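Local coordinates for putative alpha/beta hydrolase FOLD protein (Candidatus Nitrososphaera gargensis, PDB 5A62), which is probably a carboxylesterase of the alpha/beta hydrolase fold, a serine hydrolase that would cleave ester bonds, at residues A[71-75]-A[194-198]; A[127-133]-A[223-227]. Residues are numbered along the deposited sequence.

Contact 1 of 2, residues A[71-75]-A[194-198]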
ATOM      1  N   ALA A  71       4.487  -4.469   5.497  1.00  8.48           N
ATOM      2  CA  ALA A  71       3.425  -3.845   4.702  1.00  7.64           C
ATOM      3  C   ALA A  71       2.170  -4.546   5.015  1.00  8.19           C
ATOM      4  O   ALA A  71       2.194  -5.746   5.310  1.00  9.16           O
ATOM      5  CB  ALA A  71       3.687  -3.940   3.198  1.00  8.32           C
ATOM      6  N   TYR A  72       1.054  -3.851   4.836  1.00  7.32           N
ATOM      7  CA  TYR A  72      -0.252  -4.455   5.124  1.00  7.39           C
ATOM      8  C   TYR A  72      -1.326  -3.619   4.519  1.00  7.47           C
ATOM      9  O   TYR A  72      -1.075  -2.500   4.020  1.00  7.36           O
ATOM     10  CB  TYR A  72      -0.456  -4.572   6.618  1.00  7.54           C
ATOM     11  CG  TYR A  72      -0.330  -3.290   7.404  1.00  7.13           C
ATOM     12  CD1 TYR A  72      -1.334  -2.345   7.354  1.00  7.58           C
ATOM     13  CD2 TYR A  72       0.852  -2.923   8.034  1.00  7.34           C
ATOM     14  CE1 TYR A  72      -1.225  -1.154   7.985  1.00  7.73           C
ATOM     15  CE2 TYR A  72       0.973  -1.711   8.713  1.00  7.96           C
ATOM     16  CZ  TYR A  72      -0.086  -0.813   8.677  1.00  7.24           C
ATOM     17  OH  TYR A  72      -0.012   0.389   9.329  1.00  8.24           O
ATOM     18  N   THR A  73      -2.540  -4.108   4.530  1.00  7.56           N
ATOM     19  CA  THR A  73      -3.718  -3.375   4.049  1.00  7.58           C
ATOM     20  C   THR A  73      -4.513  -2.940   5.245  1.00  7.45           C
ATOM     21  O   THR A  73      -4.343  -3.406   6.394  1.00  6.98           O
ATOM     22  CB  THR A  73      -4.612  -4.200   3.160  1.00  8.25           C
ATOM     23  OG1 THR A  73      -5.176  -5.294   3.930  1.00  8.81           O
ATOM     24  CG2 THR A  73      -3.833  -4.744   1.985  1.00  9.33           C
ATOM     25  N   MET A  74      -5.461  -2.038   5.025  1.00  7.02           N
ATOM     26  CA  MET A  74      -6.369  -1.683   6.084  1.00  7.08           C
ATOM     27  C   MET A  74      -7.061  -2.886   6.679  1.00  7.64           C
ATOM     28  O   MET A  74      -7.277  -2.930   7.897  1.00  7.72           O
ATOM     29  CB  MET A  74      -7.449  -0.706   5.597  1.00  7.98           C
ATOM     30  CG  MET A  74      -7.028   0.711   5.252  1.00 10.32           C
ATOM     31  SD  MET A  74      -6.019   1.534   6.487  1.00 11.26           S
ATOM     32  CE  MET A  74      -7.167   1.556   7.781  1.00 11.06           C
ATOM     33  N   GLN A  75      -7.423  -3.855   5.861  1.00  7.50           N
ATOM     34  CA  GLN A  75      -8.037  -5.059   6.412  1.00  8.05           C
ATOM     35  C   GLN A  75      -7.250  -5.728   7.466  1.00  8.26           C
ATOM     36  O   GLN A  75      -7.778  -6.238   8.454  1.00  8.69           O
ATOM     37  CB  GLN A  75      -8.377  -6.009   5.281  1.00  9.46           C
ATOM     38  CG  GLN A  75      -9.171  -7.203   5.749  1.00 10.95           C
ATOM     39  CD  GLN A  75     -10.516  -6.789   6.297  1.00 11.98           C
ATOM     40  OE1 GLN A  75     -11.215  -5.960   5.683  1.00 14.86           O
ATOM     41  NE2 GLN A  75     -10.876  -7.317   7.446  1.00 12.18           N
ATOM     42  N   ALA A 194      -0.704   2.083   3.624  1.00  6.50           N
ATOM     43  CA  ALA A 194      -1.965   1.402   3.837  1.00  6.22           C
ATOM     44  C   ALA A 194      -3.154   2.272   3.505  1.00  6.74           C
ATOM     45  O   ALA A 194      -4.241   1.763   3.221  1.00  6.67           O
ATOM     46  CB  ALA A 194      -2.072   0.848   5.224  1.00  7.04           C
ATOM     47  N   LEU A 195      -2.993   3.578   3.597  1.00  7.08           N
ATOM     48  CA  LEU A 195      -4.135   4.453   3.271  1.00  7.60           C
ATOM     49  C   LEU A 195      -4.628   4.235   1.869  1.00  8.39           C
ATOM     50  O   LEU A 195      -5.795   4.493   1.586  1.00  9.12           O
ATOM     51  CB  LEU A 195      -3.757   5.935   3.485  1.00  8.42           C
ATOM     52  CG  LEU A 195      -3.382   6.271   4.943  1.00  8.56           C
ATOM     53  CD1 LEU A 195      -2.959   7.704   4.995  1.00  9.18           C
ATOM     54  CD2 LEU A 195      -4.505   5.980   5.898  1.00  8.54           C
ATOM     55  N   TYR A 196      -3.787   3.836   0.955  1.00  7.12           N
ATOM     56  CA  TYR A 196      -4.235   3.535  -0.427  1.00  7.48           C
ATOM     57  C   TYR A 196      -5.114   2.327  -0.561  1.00  8.30           C
ATOM     58  O   TYR A 196      -5.741   2.081  -1.586  1.00  8.45           O
ATOM     59  CB  TYR A 196      -3.025   3.311  -1.341  1.00  8.36           C
ATOM     60  CG  TYR A 196      -2.243   4.555  -1.667  1.00  8.30           C
ATOM     61  CD1 TYR A 196      -2.590   5.302  -2.775  1.00  8.35           C
ATOM     62  CD2 TYR A 196      -1.137   4.958  -0.958  1.00  8.83           C
ATOM     63  CE1 TYR A 196      -1.907   6.448  -3.091  1.00  9.78           C
ATOM     64  CE2 TYR A 196      -0.432   6.075  -1.330  1.00  8.83           C
ATOM     65  CZ  TYR A 196      -0.835   6.817  -2.393  1.00  9.57           C
ATOM     66  OH  TYR A 196      -0.107   7.963  -2.743  1.00 11.93           O
ATOM     67  N   THR A 197      -5.164   1.508   0.498  1.00  8.24           N
ATOM     68  CA  THR A 197      -5.873   0.228   0.470  1.00  8.02           C
ATOM     69  C   THR A 197      -7.234   0.314   1.101  1.00  8.45           C
ATOM     70  O   THR A 197      -7.914  -0.731   1.233  1.00  9.89           O
ATOM     71  CB  THR A 197      -5.065  -0.900   1.140  1.00  7.90           C
ATOM     72  OG1 THR A 197      -5.069  -0.687   2.555  1.00  7.66           O
ATOM     73  CG2 THR A 197      -3.670  -0.902   0.659  1.00  9.14           C
ATOM     74  N   ILE A 198      -7.707   1.519   1.447  1.00  9.00           N
ATOM     75  CA  ILE A 198      -9.080   1.662   2.008  1.00  9.14           C
ATOM     76  C   ILE A 198     -10.073   1.283   0.886  1.00 10.60           C
ATOM     77  O   ILE A 198      -9.916   1.825  -0.223  1.00 10.98           O
ATOM     78  CB  ILE A 198      -9.325   3.085   2.395  1.00  9.90           C
ATOM     79  CG1 ILE A 198      -8.389   3.525   3.531  1.00  9.84           C
ATOM     80  CG2 ILE A 198     -10.768   3.291   2.773  1.00  9.87           C
ATOM     81  CD1 ILE A 198      -8.372   5.038   3.694  1.00 10.52           C
TER
HETATM   82  O   HOH W   1      -8.041  -3.092   2.977  1.00 11.16           O
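Met74 reaches from the first turn of helix 74-87 over Ala194 and Ile198: its CG lies 3.6 Å from Ile198 CG1, and its SD is 4.2 Å from Ala194 CB. A long, flexible thioether suits this place, because it can follow an uneven surface; it also packs on Ile100, Ile104 and Met107 of helix 100-111. The Tyr72 ring comes close to Ala194, CE1 to CB 3.5 Å, and the small alanine allows the two backbones to approach, with Thr73 CA and Ala194 CA 5.1 Å apart. The turn 194-197, closed by Thr197 N to Ala194 O (2.9 Å), is reinforced by Thr197 OG1, which donates to the same carbonyl O at 2.7 Å and accepts from Met74 N (2.8 Å), an amide at the start of a helix, where no preceding turn supplies a carbonyl. A water bridges the next amide, Gln75 N (3.0 Å), to Thr197 O (2.9 Å). Thr73 holds the N-cap position, and its own amide bonds to Asp76. In the alpha/beta hydrolase fold, this joins the start of a core helix to the turn that follows helix 185-194, within the mainly helical insertion between strands 116-122 and 212-218 that is characteristic of a cap.

Contact 2 of 2, residues A[127-133]-A[223-227]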
ATOM      1  N   LYS A 127     -14.321   7.289   4.044  1.00 11.60           N
ATOM      2  CA  LYS A 127     -14.047   7.423   2.641  1.00 12.86           C
ATOM      3  C   LYS A 127     -12.601   7.115   2.270  1.00 14.03           C
ATOM      4  O   LYS A 127     -11.653   7.312   3.047  1.00 14.30           O
ATOM      5  CB  LYS A 127     -14.374   8.853   2.213  1.00 15.21           C
ATOM      6  CG  LYS A 127     -15.878   9.034   2.307  1.00 18.53           C
ATOM      7  CD  LYS A 127     -16.483  10.013   1.333  1.00 23.09           C
ATOM      8  CE  LYS A 127     -16.173   9.637  -0.097  1.00 26.30           C
ATOM      9  NZ  LYS A 127     -16.900  10.523  -1.035  1.00 31.20           N
ATOM     10  N   LYS A 128     -12.456   6.645   1.052  1.00 12.32           N
ATOM     11  CA  LYS A 128     -11.160   6.622   0.417  1.00 13.24           C
ATOM     12  C   LYS A 128     -10.687   8.028   0.168  1.00 13.05           C
ATOM     13  O   LYS A 128     -11.470   8.972  -0.071  1.00 14.65           O
ATOM     14  CB  LYS A 128     -11.249   5.952  -0.952  1.00 15.66           C
ATOM     15  CG  LYS A 128     -11.199   4.505  -0.988  1.00 20.26           C
ATOM     16  CD  LYS A 128     -10.869   4.011  -2.451  1.00 16.59           C
ATOM     17  CE  LYS A 128      -9.424   3.927  -2.961  1.00 18.84           C
ATOM     18  NZ  LYS A 128      -8.406   3.273  -2.047  1.00 18.60           N
ATOM     19  N   PHE A 129      -9.390   8.207   0.160  1.00 11.42           N
ATOM     20  CA  PHE A 129      -8.790   9.490  -0.188  1.00 11.41           C
ATOM     21  C   PHE A 129      -8.740   9.662  -1.695  1.00 12.73           C
ATOM     22  O   PHE A 129      -8.666   8.715  -2.444  1.00 15.08           O
ATOM     23  CB  PHE A 129      -7.376   9.602   0.356  1.00 11.83           C
ATOM     24  CG  PHE A 129      -7.338   9.650   1.860  1.00 11.07           C
ATOM     25  CD1 PHE A 129      -7.582  10.810   2.559  1.00 12.08           C
ATOM     26  CD2 PHE A 129      -7.089   8.482   2.591  1.00 11.12           C
ATOM     27  CE1 PHE A 129      -7.591  10.828   3.939  1.00 12.57           C
ATOM     28  CE2 PHE A 129      -7.078   8.490   3.972  1.00 11.96           C
ATOM     29  CZ  PHE A 129      -7.337   9.656   4.653  1.00 12.17           C
ATOM     30  N   GLN A 130      -8.770  10.910  -2.102  1.00 14.58           N
ATOM     31  CA  GLN A 130      -8.314  11.226  -3.433  1.00 16.23           C
ATOM     32  C   GLN A 130      -6.793  11.163  -3.465  1.00 13.33           C
ATOM     33  O   GLN A 130      -6.094  11.434  -2.494  1.00 14.07           O
ATOM     34  CB  GLN A 130      -8.826  12.629  -3.808  1.00 18.52           C
ATOM     35  CG  GLN A 130     -10.355  12.705  -4.016  1.00 22.00           C
ATOM     36  CD  GLN A 130     -10.901  11.697  -5.048  1.00 27.86           C
ATOM     37  OE1 GLN A 130     -11.624  10.751  -4.727  1.00 32.13           O
ATOM     38  NE2 GLN A 130     -10.523  11.891  -6.307  1.00 31.82           N
ATOM     39  N   GLU A 131      -6.215  10.871  -4.633  1.00 13.27           N
ATOM     40  CA  GLU A 131      -4.762  10.846  -4.748  1.00 14.74           C
ATOM     41  C   GLU A 131      -4.132  12.130  -4.265  1.00 15.58           C
ATOM     42  O   GLU A 131      -3.090  12.093  -3.626  1.00 15.40           O
ATOM     43  CB  GLU A 131      -4.268  10.588  -6.208  1.00 17.88           C
ATOM     44  CG  GLU A 131      -4.485   9.191  -6.624  1.00 20.53           C
ATOM     45  CD  GLU A 131      -3.961   8.901  -8.037  1.00 19.31           C
ATOM     46  OE1 GLU A 131      -3.056   9.604  -8.539  1.00 24.97           O
ATOM     47  OE2 GLU A 131      -4.508   7.960  -8.512  1.00 24.22           O
ATOM     48  N   LYS A 132      -4.718  13.291  -4.602  1.00 14.47           N
ATOM     49  CA  LYS A 132      -4.153  14.524  -4.211  1.00 16.31           C
ATOM     50  C   LYS A 132      -4.050  14.649  -2.683  1.00 15.54           C
ATOM     51  O   LYS A 132      -3.132  15.253  -2.184  1.00 16.22           O
ATOM     52  CB  LYS A 132      -4.977  15.688  -4.822  1.00 21.11           C
ATOM     53  CG  LYS A 132      -6.352  15.779  -4.214  1.00 27.33           C
ATOM     54  CD  LYS A 132      -7.211  16.969  -4.638  1.00 35.35           C
ATOM     55  CE  LYS A 132      -8.571  16.798  -3.945  1.00 38.04           C
ATOM     56  NZ  LYS A 132      -9.463  18.007  -4.024  1.00 44.67           N
ATOM     57  N   ASP A 133      -4.958  14.006  -1.960  1.00 13.58           N
ATOM     58  CA  ASP A 133      -4.956  14.061  -0.479  1.00 13.39           C
ATOM     59  C   ASP A 133      -3.730  13.363   0.119  1.00 13.31           C
ATOM     60  O   ASP A 133      -3.301  13.677   1.245  1.00 15.83           O
ATOM     61  CB  ASP A 133      -6.186  13.374   0.080  1.00 13.37           C
ATOM     62  CG  ASP A 133      -7.511  13.986  -0.355  1.00 14.69           C
ATOM     63  OD1 ASP A 133      -7.524  15.228  -0.642  1.00 16.76           O
ATOM     64  OD2 ASP A 133      -8.487  13.220  -0.388  1.00 14.00           O
ATOM     65  N   VAL A 223      -8.915  18.350   4.327  1.00 14.47           N
ATOM     66  CA  VAL A 223      -9.168  17.045   3.779  1.00 14.17           C
ATOM     67  C   VAL A 223     -10.324  16.389   4.502  1.00 13.47           C
ATOM     68  O   VAL A 223     -11.280  15.888   3.859  1.00 11.79           O
ATOM     69  CB  VAL A 223      -7.950  16.124   3.739  1.00 15.44           C
ATOM     70  CG1 VAL A 223      -8.292  14.688   3.402  1.00 16.28           C
ATOM     71  CG2 VAL A 223      -6.909  16.660   2.744  1.00 17.74           C
ATOM     72  N   PHE A 224     -10.246  16.317   5.822  1.00 13.19           N
ATOM     73  CA  PHE A 224     -11.341  15.639   6.545  1.00 13.35           C
ATOM     74  C   PHE A 224     -12.610  16.402   6.562  1.00 13.05           C
ATOM     75  O   PHE A 224     -13.666  15.807   6.559  1.00 13.18           O
ATOM     76  CB  PHE A 224     -10.879  15.141   7.932  1.00 13.50           C
ATOM     77  CG  PHE A 224      -9.969  13.964   7.802  1.00 15.27           C
ATOM     78  CD1 PHE A 224     -10.474  12.724   7.458  1.00 16.61           C
ATOM     79  CD2 PHE A 224      -8.620  14.106   7.920  1.00 17.59           C
ATOM     80  CE1 PHE A 224      -9.650  11.644   7.305  1.00 18.98           C
ATOM     81  CE2 PHE A 224      -7.777  13.021   7.783  1.00 17.97           C
ATOM     82  CZ  PHE A 224      -8.303  11.783   7.474  1.00 19.48           C
ATOM     83  N   MET A 225     -12.591  17.738   6.492  1.00 13.32           N
ATOM     84  CA  MET A 225     -13.848  18.485   6.291  1.00 14.21           C
ATOM     85  C   MET A 225     -14.536  18.067   5.043  1.00 13.38           C
ATOM     86  O   MET A 225     -15.718  17.842   5.000  1.00 15.33           O
ATOM     87  CB  MET A 225     -13.629  19.997   6.278  1.00 16.29           C
ATOM     88  CG  MET A 225     -13.389  20.577   7.655  1.00 17.21           C
ATOM     89  SD  MET A 225     -14.856  20.694   8.682  1.00 18.93           S
ATOM     90  CE  MET A 225     -15.640  22.122   7.905  1.00 23.49           C
ATOM     91  N   ARG A 226     -13.761  17.957   3.974  1.00 12.09           N
ATOM     92  CA  ARG A 226     -14.333  17.614   2.689  1.00 11.79           C
ATOM     93  C   ARG A 226     -14.894  16.168   2.739  1.00 11.21           C
ATOM     94  O   ARG A 226     -16.031  15.874   2.315  1.00 12.34           O
ATOM     95  CB  ARG A 226     -13.318  17.751   1.584  1.00 12.98           C
ATOM     96  CG  ARG A 226     -13.976  17.594   0.212  1.00 13.61           C
ATOM     97  CD  ARG A 226     -12.950  17.414  -0.911  1.00 15.68           C
ATOM     98  NE  ARG A 226     -12.482  16.032  -0.932  1.00 18.60           N
ATOM     99  CZ  ARG A 226     -11.227  15.595  -0.735  1.00 17.67           C
ATOM    100  NH1 ARG A 226     -10.240  16.367  -0.427  1.00 16.41           N
ATOM    101  NH2 ARG A 226     -11.030  14.296  -0.894  1.00 17.61           N
ATOM    102  N   LEU A 227     -14.103  15.217   3.241  1.00 10.92           N
ATOM    103  CA  LEU A 227     -14.556  13.854   3.304  1.00 10.14           C
ATOM    104  C   LEU A 227     -15.734  13.646   4.227  1.00 10.15           C
ATOM    105  O   LEU A 227     -16.597  12.852   3.878  1.00  9.53           O
ATOM    106  CB  LEU A 227     -13.376  12.960   3.669  1.00 11.26           C
ATOM    107  CG  LEU A 227     -12.225  12.855   2.689  1.00 12.43           C
ATOM    108  CD1 LEU A 227     -11.092  12.035   3.283  1.00 13.62           C
ATOM    109  CD2 LEU A 227     -12.619  12.291   1.369  1.00 12.80           C
TER
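From Lys127 to Gln130 the chain runs extended, with psi near 150° at each residue, alongside helix 222-234. Lys127 lays its aliphatic part on Leu227, Lys127 CB to Leu227 CD2 4.0 Å, while its ammonium forms a salt bridge with Glu230 one turn further on; a long side chain with a charged tip can do both. Lys128 points away and gives its NZ to Ile198 O, but its own carbonyl O still lies 3.8 Å from Leu227 CD2. Phe129 fills the apolar centre: CE1 meets Leu227 CD1 at 3.8 Å and Val223 CG1 at 4.0 Å, and CZ meets Phe224 CZ at 3.7 Å, the two ring planes inclined at 82°. Gln130 puts CG 3.6 Å from Arg226 NH2, and Lys132 extends its CE over one face of that guanidinium. Asp133 then grips Arg226 in a two-pronged salt bridge, OD1 to NH1 3.0 Å and OD2 to NH2 2.8 Å. OD2 also accepts from Gln130 N at 2.9 Å, so this short carboxylate ties the turn to the helix opposite. Phe224 touches Ser99 and His248; Ser99 is the central residue of a sequence resembling the GxSxG nucleophile elbow. The contact thus joins the chain entering the cap-like insertion to the helix after strand 212-218, beside the probable active site of an alpha/beta hydrolase.

Overall arrangement
The two contacts bracket the mainly helical insertion: contact 2 begins where the chain enters it and contact 1 includes its later part, so their segments alternate in sequence. Contact 1 is wholly buried and small in scale, relying on methionine, alanine and one shared hydroxyl; contact 2, only partly buried, combines an aromatic and aliphatic centre with a salt bridge whose carboxylate is buried and whose arginine is partly exposed. Each fastens the insertion to a different helix of the core, 74-87 or 222-234. They meet directly, since Lys128 NZ probably hydrogen-bonds Ile198 O at 2.8 Å and Ile198 CD1 packs on Phe129 CE2 at 3.7 Å. Both also touch the second subunit.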